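Local structure of pullulanase (Klebsiella oxytoca, 2YOC) at residues 867-872 with 891-896; 838-843 with 920-925; 413-418 with 457-462; 937-942 with 1030-1035. The protein hydrolyses alpha-1,6-glucosidic linkages in pullulan and related dextrins, as a calcium-containing glycoside hydrolase associated with type 2 secretion. All blocks are in the same frame, centred on the assembly; numbering follows the deposited sequence.

Contact 1. Residues 867-872 with 891-896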
# COMPACT_ATOMS: atom_id res chain seq x y z
N SER B 867 -18.33 -28.90 -20.08
CA SER B 867 -17.30 -28.92 -19.01
C SER B 867 -17.40 -30.14 -18.11
O SER B 867 -16.37 -30.64 -17.65
CB SER B 867 -17.32 -27.63 -18.20
OG SER B 867 -17.11 -26.54 -19.07
N GLU B 868 -18.64 -30.67 -17.97
CA GLU B 868 -18.99 -31.88 -17.23
C GLU B 868 -18.48 -33.15 -17.97
O GLU B 868 -18.54 -34.24 -17.41
CB GLU B 868 -20.53 -31.95 -17.03
CG GLU B 868 -21.36 -32.39 -18.24
CD GLU B 868 -21.58 -31.41 -19.38
OE1 GLU B 868 -21.06 -30.27 -19.29
OE2 GLU B 868 -22.30 -31.76 -20.34
N LEU B 869 -18.07 -32.99 -19.26
CA LEU B 869 -17.56 -34.04 -20.14
C LEU B 869 -16.16 -33.67 -20.61
O LEU B 869 -15.79 -33.96 -21.75
CB LEU B 869 -18.51 -34.27 -21.33
CG LEU B 869 -20.00 -34.55 -21.01
CD1 LEU B 869 -20.83 -34.65 -22.27
CD2 LEU B 869 -20.19 -35.78 -20.13
N LEU B 870 -15.39 -33.00 -19.74
CA LEU B 870 -13.99 -32.59 -19.98
C LEU B 870 -13.76 -31.99 -21.36
O LEU B 870 -12.67 -32.14 -21.93
CB LEU B 870 -13.06 -33.81 -19.74
CG LEU B 870 -13.24 -34.54 -18.41
CD1 LEU B 870 -12.64 -35.90 -18.46
CD2 LEU B 870 -12.64 -33.75 -17.28
N ARG B 871 -14.79 -31.31 -21.91
CA ARG B 871 -14.78 -30.74 -23.26
C ARG B 871 -13.47 -30.14 -23.66
O ARG B 871 -12.87 -29.37 -22.91
CB ARG B 871 -15.93 -29.74 -23.50
CG ARG B 871 -16.15 -29.38 -24.97
CD ARG B 871 -17.15 -28.25 -25.11
NE ARG B 871 -17.41 -27.91 -26.51
CZ ARG B 871 -18.39 -27.12 -26.91
NH1 ARG B 871 -19.23 -26.59 -26.01
NH2 ARG B 871 -18.59 -26.88 -28.19
N SER B 872 -13.06 -30.53 -24.87
CA SER B 872 -11.88 -30.07 -25.57
C SER B 872 -12.25 -29.58 -26.98
O SER B 872 -13.25 -30.01 -27.57
CB SER B 872 -10.85 -31.19 -25.65
OG SER B 872 -9.72 -30.80 -26.40
N TYR B 891 -22.05 -36.81 -26.89
CA TYR B 891 -23.02 -37.22 -25.87
C TYR B 891 -23.12 -38.75 -25.67
O TYR B 891 -23.82 -39.21 -24.76
CB TYR B 891 -24.38 -36.48 -25.98
CG TYR B 891 -24.32 -35.05 -25.48
CD1 TYR B 891 -24.31 -34.77 -24.11
CD2 TYR B 891 -24.27 -33.98 -26.36
CE1 TYR B 891 -24.21 -33.46 -23.64
CE2 TYR B 891 -24.18 -32.66 -25.91
CZ TYR B 891 -24.14 -32.41 -24.54
OH TYR B 891 -24.04 -31.11 -24.08
N SER B 892 -22.36 -39.53 -26.48
CA SER B 892 -22.27 -40.99 -26.37
C SER B 892 -21.07 -41.38 -25.46
O SER B 892 -20.80 -42.57 -25.26
CB SER B 892 -22.15 -41.64 -27.74
OG SER B 892 -20.79 -41.82 -28.15
N LEU B 893 -20.38 -40.36 -24.92
CA LEU B 893 -19.23 -40.41 -23.99
C LEU B 893 -18.11 -41.38 -24.35
O LEU B 893 -17.84 -42.31 -23.60
CB LEU B 893 -19.65 -40.58 -22.51
CG LEU B 893 -20.92 -39.93 -21.96
CD1 LEU B 893 -20.93 -40.03 -20.44
CD2 LEU B 893 -21.04 -38.47 -22.40
N GLN B 894 -17.46 -41.17 -25.48
CA GLN B 894 -16.35 -42.02 -25.88
C GLN B 894 -15.06 -41.24 -25.69
O GLN B 894 -14.03 -41.84 -25.38
CB GLN B 894 -16.50 -42.51 -27.33
CG GLN B 894 -17.69 -43.44 -27.56
CD GLN B 894 -17.68 -44.63 -26.62
OE1 GLN B 894 -18.59 -44.80 -25.79
NE2 GLN B 894 -16.63 -45.46 -26.70
N ASP B 895 -15.14 -39.91 -25.87
CA ASP B 895 -14.03 -38.95 -25.77
C ASP B 895 -14.49 -37.48 -25.65
O ASP B 895 -15.61 -37.12 -26.05
CB ASP B 895 -13.07 -39.10 -26.98
CG ASP B 895 -13.65 -38.59 -28.28
OD1 ASP B 895 -14.69 -39.14 -28.72
OD2 ASP B 895 -13.08 -37.63 -28.84
N ASN B 896 -13.57 -36.63 -25.18
CA ASN B 896 -13.74 -35.21 -24.97
C ASN B 896 -13.33 -34.38 -26.20
O ASN B 896 -13.23 -33.14 -26.09
CB ASN B 896 -12.92 -34.78 -23.74
CG ASN B 896 -11.42 -34.81 -23.93
OD1 ASN B 896 -10.87 -35.55 -24.77
ND2 ASN B 896 -10.72 -34.01 -23.13

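Contact 2. Residues 838-843 with 920-925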
# COMPACT_ATOMS: atom_id res chain seq x y z
N ALA B 838 1.21 -34.48 -13.38
CA ALA B 838 -0.22 -34.64 -13.20
C ALA B 838 -0.85 -35.63 -14.20
O ALA B 838 -1.02 -35.31 -15.38
CB ALA B 838 -0.91 -33.29 -13.24
N ASP B 839 -1.14 -36.84 -13.71
CA ASP B 839 -1.76 -37.94 -14.47
C ASP B 839 -3.22 -37.65 -14.75
O ASP B 839 -3.82 -36.82 -14.06
CB ASP B 839 -1.62 -39.26 -13.72
CG ASP B 839 -1.95 -39.17 -12.24
OD1 ASP B 839 -1.11 -38.61 -11.47
OD2 ASP B 839 -3.04 -39.66 -11.84
N LEU B 840 -3.81 -38.34 -15.76
CA LEU B 840 -5.19 -38.16 -16.21
C LEU B 840 -6.18 -38.01 -15.06
O LEU B 840 -6.98 -37.07 -15.07
CB LEU B 840 -5.61 -39.29 -17.18
CG LEU B 840 -6.98 -39.19 -17.89
CD1 LEU B 840 -7.12 -37.92 -18.72
CD2 LEU B 840 -7.19 -40.36 -18.81
N ALA B 841 -6.05 -38.88 -14.03
CA ALA B 841 -6.86 -38.90 -12.81
C ALA B 841 -6.83 -37.58 -12.01
O ALA B 841 -7.89 -37.12 -11.56
CB ALA B 841 -6.43 -40.05 -11.91
N THR B 842 -5.63 -36.99 -11.84
CA THR B 842 -5.49 -35.73 -11.10
C THR B 842 -5.99 -34.54 -11.93
O THR B 842 -6.54 -33.59 -11.37
CB THR B 842 -4.07 -35.52 -10.55
OG1 THR B 842 -3.25 -35.06 -11.61
CG2 THR B 842 -3.48 -36.77 -9.90
N ARG B 843 -5.80 -34.60 -13.26
CA ARG B 843 -6.27 -33.55 -14.17
C ARG B 843 -7.81 -33.53 -14.19
O ARG B 843 -8.38 -32.44 -14.27
CB ARG B 843 -5.66 -33.71 -15.57
CG ARG B 843 -4.13 -33.66 -15.59
CD ARG B 843 -3.56 -33.47 -16.99
NE ARG B 843 -2.11 -33.29 -16.94
CZ ARG B 843 -1.37 -32.79 -17.92
NH1 ARG B 843 -1.93 -32.42 -19.07
NH2 ARG B 843 -0.06 -32.66 -17.77
N GLU B 920 0.85 -34.62 -25.94
CA GLU B 920 1.05 -36.02 -25.59
C GLU B 920 1.39 -36.27 -24.11
O GLU B 920 1.49 -37.44 -23.72
CB GLU B 920 2.03 -36.69 -26.57
CG GLU B 920 1.41 -37.07 -27.91
CD GLU B 920 0.95 -35.94 -28.81
OE1 GLU B 920 1.76 -35.02 -29.09
OE2 GLU B 920 -0.23 -35.97 -29.23
N MSE B 921 1.50 -35.20 -23.28
CA MSE B 921 1.82 -35.34 -21.85
C MSE B 921 0.91 -36.32 -21.12
O MSE B 921 1.41 -37.13 -20.33
CB MSE B 921 1.89 -33.99 -21.13
CG MSE B 921 3.03 -33.13 -21.61
SE MSE B 921 3.58 -31.81 -20.32
CE MSE B 921 1.78 -30.93 -20.04
N VAL B 922 -0.39 -36.29 -21.42
CA VAL B 922 -1.32 -37.23 -20.82
C VAL B 922 -2.37 -37.79 -21.79
O VAL B 922 -2.75 -37.11 -22.75
CB VAL B 922 -1.84 -36.81 -19.42
CG1 VAL B 922 -3.29 -36.32 -19.46
CG2 VAL B 922 -1.65 -37.94 -18.40
N ALA B 923 -2.81 -39.04 -21.52
CA ALA B 923 -3.81 -39.81 -22.27
C ALA B 923 -5.11 -39.05 -22.48
O ALA B 923 -5.45 -38.18 -21.67
CB ALA B 923 -4.09 -41.11 -21.55
N THR B 924 -5.86 -39.38 -23.55
CA THR B 924 -7.15 -38.75 -23.87
C THR B 924 -8.25 -39.42 -23.04
O THR B 924 -8.30 -40.66 -22.99
CB THR B 924 -7.40 -38.75 -25.39
OG1 THR B 924 -6.26 -38.19 -26.04
CG2 THR B 924 -8.65 -37.97 -25.81
N PRO B 925 -9.16 -38.63 -22.40
CA PRO B 925 -10.26 -39.23 -21.63
C PRO B 925 -11.15 -40.16 -22.44
O PRO B 925 -11.31 -39.98 -23.65
CB PRO B 925 -11.07 -38.02 -21.17
CG PRO B 925 -10.13 -36.89 -21.21
CD PRO B 925 -9.23 -37.16 -22.35

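Contact 3. Residues 413-418 with 457-462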
# COMPACT_ATOMS: atom_id res chain seq x y z
N THR B 413 -27.80 -21.36 -11.96
CA THR B 413 -26.71 -22.24 -12.40
C THR B 413 -26.85 -22.44 -13.93
O THR B 413 -27.64 -23.28 -14.39
CB THR B 413 -26.72 -23.52 -11.54
OG1 THR B 413 -26.39 -23.13 -10.21
CG2 THR B 413 -25.71 -24.53 -11.97
N ILE B 414 -26.10 -21.64 -14.69
CA ILE B 414 -26.15 -21.54 -16.17
C ILE B 414 -25.27 -22.53 -16.89
O ILE B 414 -24.11 -22.72 -16.51
CB ILE B 414 -25.88 -20.08 -16.67
CG1 ILE B 414 -26.62 -19.05 -15.83
CG2 ILE B 414 -26.25 -19.93 -18.13
CD1 ILE B 414 -26.06 -17.64 -15.97
N HIS B 415 -25.82 -23.12 -17.98
CA HIS B 415 -25.23 -24.06 -18.92
C HIS B 415 -25.36 -23.38 -20.28
O HIS B 415 -26.46 -23.32 -20.83
CB HIS B 415 -26.03 -25.38 -18.91
CG HIS B 415 -25.29 -26.56 -19.48
ND1 HIS B 415 -24.28 -27.19 -18.77
CD2 HIS B 415 -25.46 -27.20 -20.66
CE1 HIS B 415 -23.86 -28.18 -19.53
NE2 HIS B 415 -24.55 -28.24 -20.68
N GLU B 416 -24.26 -22.80 -20.78
CA GLU B 416 -24.22 -22.07 -22.04
C GLU B 416 -24.06 -23.04 -23.21
O GLU B 416 -22.96 -23.56 -23.46
CB GLU B 416 -23.08 -21.04 -22.00
CG GLU B 416 -22.96 -20.15 -23.22
CD GLU B 416 -21.59 -19.54 -23.44
OE1 GLU B 416 -20.60 -20.31 -23.54
OE2 GLU B 416 -21.51 -18.30 -23.56
N SER B 417 -25.15 -23.24 -23.93
CA SER B 417 -25.28 -24.17 -25.06
C SER B 417 -25.43 -23.48 -26.44
O SER B 417 -25.72 -22.28 -26.51
CB SER B 417 -26.45 -25.11 -24.79
OG SER B 417 -26.70 -25.22 -23.40
N HIS B 418 -25.20 -24.27 -27.54
CA HIS B 418 -25.30 -23.87 -28.95
C HIS B 418 -26.10 -24.96 -29.67
O HIS B 418 -25.87 -26.15 -29.42
CB HIS B 418 -23.90 -23.69 -29.56
CG HIS B 418 -23.88 -23.27 -31.01
ND1 HIS B 418 -24.04 -24.19 -32.04
CD2 HIS B 418 -23.65 -22.05 -31.56
CE1 HIS B 418 -23.94 -23.50 -33.16
NE2 HIS B 418 -23.69 -22.22 -32.93
N SER B 457 -29.84 -32.48 -10.98
CA SER B 457 -28.76 -32.34 -10.01
C SER B 457 -28.47 -30.88 -9.67
O SER B 457 -27.62 -30.61 -8.82
CB SER B 457 -27.50 -33.06 -10.50
OG SER B 457 -27.76 -34.43 -10.80
N GLY B 458 -29.15 -29.94 -10.32
CA GLY B 458 -28.93 -28.53 -9.99
C GLY B 458 -28.62 -27.52 -11.07
O GLY B 458 -28.39 -26.36 -10.75
N VAL B 459 -28.60 -27.91 -12.35
CA VAL B 459 -28.38 -26.90 -13.39
C VAL B 459 -29.76 -26.25 -13.63
O VAL B 459 -30.74 -26.95 -13.89
CB VAL B 459 -27.69 -27.45 -14.65
CG1 VAL B 459 -27.65 -26.41 -15.75
CG2 VAL B 459 -26.27 -27.91 -14.32
N THR B 460 -29.86 -24.96 -13.37
CA THR B 460 -31.15 -24.27 -13.40
C THR B 460 -31.49 -23.58 -14.71
O THR B 460 -32.67 -23.49 -15.07
CB THR B 460 -31.23 -23.28 -12.23
OG1 THR B 460 -30.38 -22.16 -12.49
CG2 THR B 460 -30.82 -23.92 -10.89
N HIS B 461 -30.48 -23.06 -15.41
CA HIS B 461 -30.70 -22.28 -16.62
C HIS B 461 -29.94 -22.79 -17.82
O HIS B 461 -28.79 -23.20 -17.68
CB HIS B 461 -30.28 -20.81 -16.36
CG HIS B 461 -31.23 -20.03 -15.52
ND1 HIS B 461 -31.57 -20.44 -14.25
CD2 HIS B 461 -31.82 -18.85 -15.76
CE1 HIS B 461 -32.40 -19.53 -13.78
NE2 HIS B 461 -32.57 -18.55 -14.66
N VAL B 462 -30.57 -22.64 -19.03
CA VAL B 462 -29.98 -22.92 -20.33
C VAL B 462 -29.75 -21.56 -21.02
O VAL B 462 -30.71 -20.81 -21.20
CB VAL B 462 -30.85 -23.88 -21.20
CG1 VAL B 462 -30.28 -24.03 -22.61
CG2 VAL B 462 -30.98 -25.25 -20.53

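Contact 4. Residues 937-942 with 1030-1035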
# COMPACT_ATOMS: atom_id res chain seq x y z
N TYR B 937 -19.48 -33.31 -11.33
CA TYR B 937 -20.21 -32.10 -11.67
C TYR B 937 -21.57 -32.09 -10.98
O TYR B 937 -21.97 -31.08 -10.37
CB TYR B 937 -20.37 -32.04 -13.18
CG TYR B 937 -20.71 -30.67 -13.74
CD1 TYR B 937 -22.04 -30.29 -13.93
CD2 TYR B 937 -19.72 -29.82 -14.22
CE1 TYR B 937 -22.37 -29.07 -14.54
CE2 TYR B 937 -20.03 -28.61 -14.83
CZ TYR B 937 -21.36 -28.25 -15.00
OH TYR B 937 -21.67 -27.06 -15.63
N GLN B 938 -22.26 -33.25 -11.05
CA GLN B 938 -23.56 -33.44 -10.46
C GLN B 938 -23.46 -33.28 -8.95
O GLN B 938 -24.36 -32.70 -8.35
CB GLN B 938 -24.13 -34.78 -10.87
CG GLN B 938 -24.47 -34.82 -12.35
CD GLN B 938 -25.28 -36.01 -12.75
OE1 GLN B 938 -26.00 -36.62 -11.94
NE2 GLN B 938 -25.24 -36.32 -14.03
N GLU B 939 -22.32 -33.71 -8.35
CA GLU B 939 -22.04 -33.59 -6.92
C GLU B 939 -22.06 -32.11 -6.50
O GLU B 939 -22.85 -31.73 -5.63
CB GLU B 939 -20.66 -34.20 -6.61
CG GLU B 939 -20.50 -34.76 -5.20
CD GLU B 939 -19.23 -35.58 -5.02
OE1 GLU B 939 -19.12 -36.65 -5.66
OE2 GLU B 939 -18.33 -35.15 -4.26
N LEU B 940 -21.25 -31.28 -7.19
CA LEU B 940 -21.06 -29.85 -6.98
C LEU B 940 -22.35 -29.04 -7.10
O LEU B 940 -22.59 -28.15 -6.27
CB LEU B 940 -20.00 -29.31 -7.96
CG LEU B 940 -18.55 -29.75 -7.78
CD1 LEU B 940 -17.67 -29.10 -8.83
CD2 LEU B 940 -18.00 -29.35 -6.42
N THR B 941 -23.17 -29.34 -8.12
CA THR B 941 -24.43 -28.65 -8.33
C THR B 941 -25.42 -29.04 -7.25
O THR B 941 -26.14 -28.17 -6.73
CB THR B 941 -24.98 -28.83 -9.78
OG1 THR B 941 -25.32 -30.20 -10.01
CG2 THR B 941 -24.04 -28.30 -10.87
N GLU B 942 -25.44 -30.34 -6.88
CA GLU B 942 -26.32 -30.86 -5.82
C GLU B 942 -26.03 -30.13 -4.52
O GLU B 942 -26.96 -29.63 -3.86
CB GLU B 942 -26.21 -32.38 -5.67
CG GLU B 942 -26.92 -33.15 -6.78
CD GLU B 942 -26.95 -34.66 -6.68
OE1 GLU B 942 -26.02 -35.33 -7.20
OE2 GLU B 942 -27.95 -35.18 -6.13
N ASN B 1030 -16.60 -42.25 -5.42
CA ASN B 1030 -16.80 -41.34 -6.56
C ASN B 1030 -16.96 -39.88 -6.11
O ASN B 1030 -17.16 -38.99 -6.95
CB ASN B 1030 -17.99 -41.84 -7.39
CG ASN B 1030 -17.79 -43.25 -7.88
OD1 ASN B 1030 -17.80 -44.21 -7.10
ND2 ASN B 1030 -17.53 -43.39 -9.18
N SER B 1031 -16.88 -39.63 -4.79
CA SER B 1031 -16.96 -38.29 -4.22
C SER B 1031 -15.65 -37.57 -4.36
O SER B 1031 -14.57 -38.17 -4.39
CB SER B 1031 -17.35 -38.33 -2.75
OG SER B 1031 -17.49 -37.03 -2.23
N LEU B 1032 -15.76 -36.26 -4.41
CA LEU B 1032 -14.64 -35.35 -4.48
C LEU B 1032 -14.05 -35.26 -3.09
O LEU B 1032 -12.93 -34.79 -2.93
CB LEU B 1032 -15.14 -33.97 -4.92
CG LEU B 1032 -15.53 -33.84 -6.36
CD1 LEU B 1032 -16.70 -32.95 -6.51
CD2 LEU B 1032 -14.39 -33.37 -7.17
N ALA B 1033 -14.83 -35.69 -2.09
CA ALA B 1033 -14.42 -35.70 -0.69
C ALA B 1033 -13.91 -37.09 -0.30
O ALA B 1033 -13.53 -37.28 0.86
CB ALA B 1033 -15.59 -35.30 0.20
N ASN B 1034 -13.88 -38.06 -1.26
CA ASN B 1034 -13.43 -39.42 -1.00
C ASN B 1034 -12.08 -39.43 -0.27
O ASN B 1034 -11.06 -38.97 -0.82
CB ASN B 1034 -13.37 -40.25 -2.28
CG ASN B 1034 -12.71 -41.60 -2.09
OD1 ASN B 1034 -13.20 -42.48 -1.36
ND2 ASN B 1034 -11.54 -41.76 -2.70
N GLY B 1035 -12.12 -39.86 0.99
CA GLY B 1035 -10.94 -39.91 1.86
C GLY B 1035 -10.84 -38.82 2.91
O GLY B 1035 -9.90 -38.84 3.71

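Contact 1. Residues 867-872 with 891-896
The phenol ring of Tyr891 and the carboxamide of Asn896 are the two flat groups that 891-896 turns to 867-872, and each is met differently. The ring receives Leu869 CD1 obliquely, 3.8 Å from Tyr891 CE1, and Glu868 OE2 also comes in at a slant near the same ring atom. The planes of the Glu868 carboxylate and the ring are 33° apart, and the two side chains cross at about a right angle. Glu868 OE2 is also hydrogen-bonded to His450 NE2 of helix 446-457. The carboxamide, by contrast, bonds close to its own plane: Asn896 ND2 donates to Leu870 O at 3.0 Å. The backbone of the same residue answers in return, since Ser872 N gives a hydrogen bond of 2.9 Å to Asn896 O, nearly along the C=O axis. Asn896 thus gives a bond and takes one, gripping the backbone of 870-872 at two points. Between the two flat groups lies an apolar patch, in which Leu869 CD2 meets Leu893 CD2 at 3.6 Å and the two leucines cross at about a right angle. Ser872 OG turns elsewhere, to Asp828. The case illustrates how a long connection is folded back on itself by one asparagine and a few leucines: it is the loop that follows strand 860-864, the eighth strand of the beta/alpha barrel, and helix 927-945 packs beside it.

Contact 2. Residues 838-843 with 920-925
Leu840 and Arg843 reach from the first turn of helix 840-855 to Val922 and its neighbours, a case of a helix N-terminus packed against an irregular segment without any hydrogen bond between the two. The helix belongs to the connection between the seventh and eighth strands of the beta/alpha barrel, and Asp839 occupies its N-cap position. Leu840 projects across the contact, its CG anti to the backbone N (chi1 -173°), and its CD1 lies 3.4 Å from Ala923 O and 4.0 Å from Pro925 CG. Leucine and proline side chains cross obliquely here, while Leu840 CD2 faces Ala923 CB. Val922 fits between Leu840 and Arg843: its CG2 rests 3.4 Å from Leu840 N, and its CG1 is 3.8 Å from Arg843 CD. The valine and arginine side chains run past one another in opposite directions, which brings Val922 CB over one face of the guanidinium, offset toward the rim. Met921, present as selenomethionine, comes instead to the guanidinium edge, its CE in the plane and 3.4 Å from Arg843 NH2; the two chains cross at about a right angle. Ser835 O accepts from that same NH2. A further bond, inside 838-843, holds the arginine: Arg843 NE donates to Ala838 O at 2.8 Å, with the oxygen 31° out of the guanidinium plane.

Contact 3. Residues 413-418 with 457-462
Ile414 pairs with His461 and His415 with Val462 in parallel register, the directions from 413 to 417 and from 458 to 462 differing by 39°. Thr413 O is the acceptor for two successive amides: Thr460 N meets it in the carbonyl plane on a lone pair, whereas His461 N, at 3.0 Å from Thr413 O, lies above that plane. Further along, His415 N donates to His461 O at 3.0 Å. A side chain takes over where 457-462 is not yet strand: Thr460 OG1, placed between its own backbone N and carbonyl carbon (chi1 73°), accepts from Thr413 N at 2.8 Å and nearly straight. The same hydroxyl shares a hydrogen bond of 2.7 Å with His461 ND1, fixing the rotation of a ring whose NE2 is hydrogen-bonded to Gln403 OE1. Ile414 CG1 packs obliquely on His461 CB on one face of the sheet. On the face of His415 and Val462, Val459 CG1 lies 3.7 Å from His415 CB and close to Thr413 O. Gly458, with its positive phi, follows the end of helix 446-457, and its carbonyl O comes 3.4 Å from Thr413 CB. This is the first beta-alpha-beta crossover of the barrel: strand 413-417, helix 446-457, strand 461-464. Ile414 and His461 lie on the inner face, both touching Ile588 of strand 586-591, and Ile414 also meets Phe862 of strand 860-864, which closes the barrel on the other side of 413-417. His415 and Val459 look outward to Tyr937 of helix 927-945.

Contact 4. Residues 937-942 with 1030-1035
Glu939 OE2 takes two hydrogen bonds from 1030-1035, and the carboxylate is the main tie between helix 927-945 and this turn. Leu1032 N donates to Glu939 OE2 at 2.8 Å, almost straight (176°), and the oxygen receives it on its syn lone pair, on the side of the other oxygen. Ser1031 OG, 2.9 Å from Glu939 OE2, comes instead from above the carboxylate plane, 48° out of it. The glutamate gets there by a stretched chain, CG anti to the backbone N (chi1 -152°) and the rest extended beyond it. The serine hydroxyl is gripped in turn, because Ala1033 N donates to Ser1031 OG at 3.0 Å. The hydroxyl thus accepts from a backbone amide and donates to the carboxylate, which probably fixes its orientation. The two donors on OE2 would favour the ionised carboxylate despite its burial. An apolar contact runs beside the polar one: Leu940 CD2 meets Leu1032 CD1 at 3.8 Å, the two leucines crossing at about a right angle, and Ala848 of helix 840-855 also touches Leu1032. Leu1032 O is hydrogen-bonded to Arg845 NH1 of that helix, and the Leu1032 backbone is hydrogen-bonded to Val1051 of strand 1050-1057. The turn combines an ST turn at Ser1031 with a type I beta turn from Ser1031 to Asn1034, and the contact as a whole exemplifies the junction between the helices around the beta/alpha barrel and the C-terminal beta domain that follows it in this glycosidase family.

How the contacts relate
Contact 1 touches the other three. Its centre is 14 Å from that of contact 2, where Asn896 OD1 packs 3.3 Å from Pro925 CD, and contact 2 encloses contact 1 along the chain. Glu868 faces both ways: its OE1 lies 3.5 Å from His415 CE1 of contact 3 and its CB lies 3.5 Å from Tyr937 CG of contact 4. Contacts 3 and 4 are joined by a probable hydrogen bond of 2.6 Å between Ser457 O and Thr941 OG1. Contacts 2 and 3 stand apart, with centres 27 Å from each other. In this family the active site lies at the C-terminal ends of the barrel strands, toward which strand 413-417 runs.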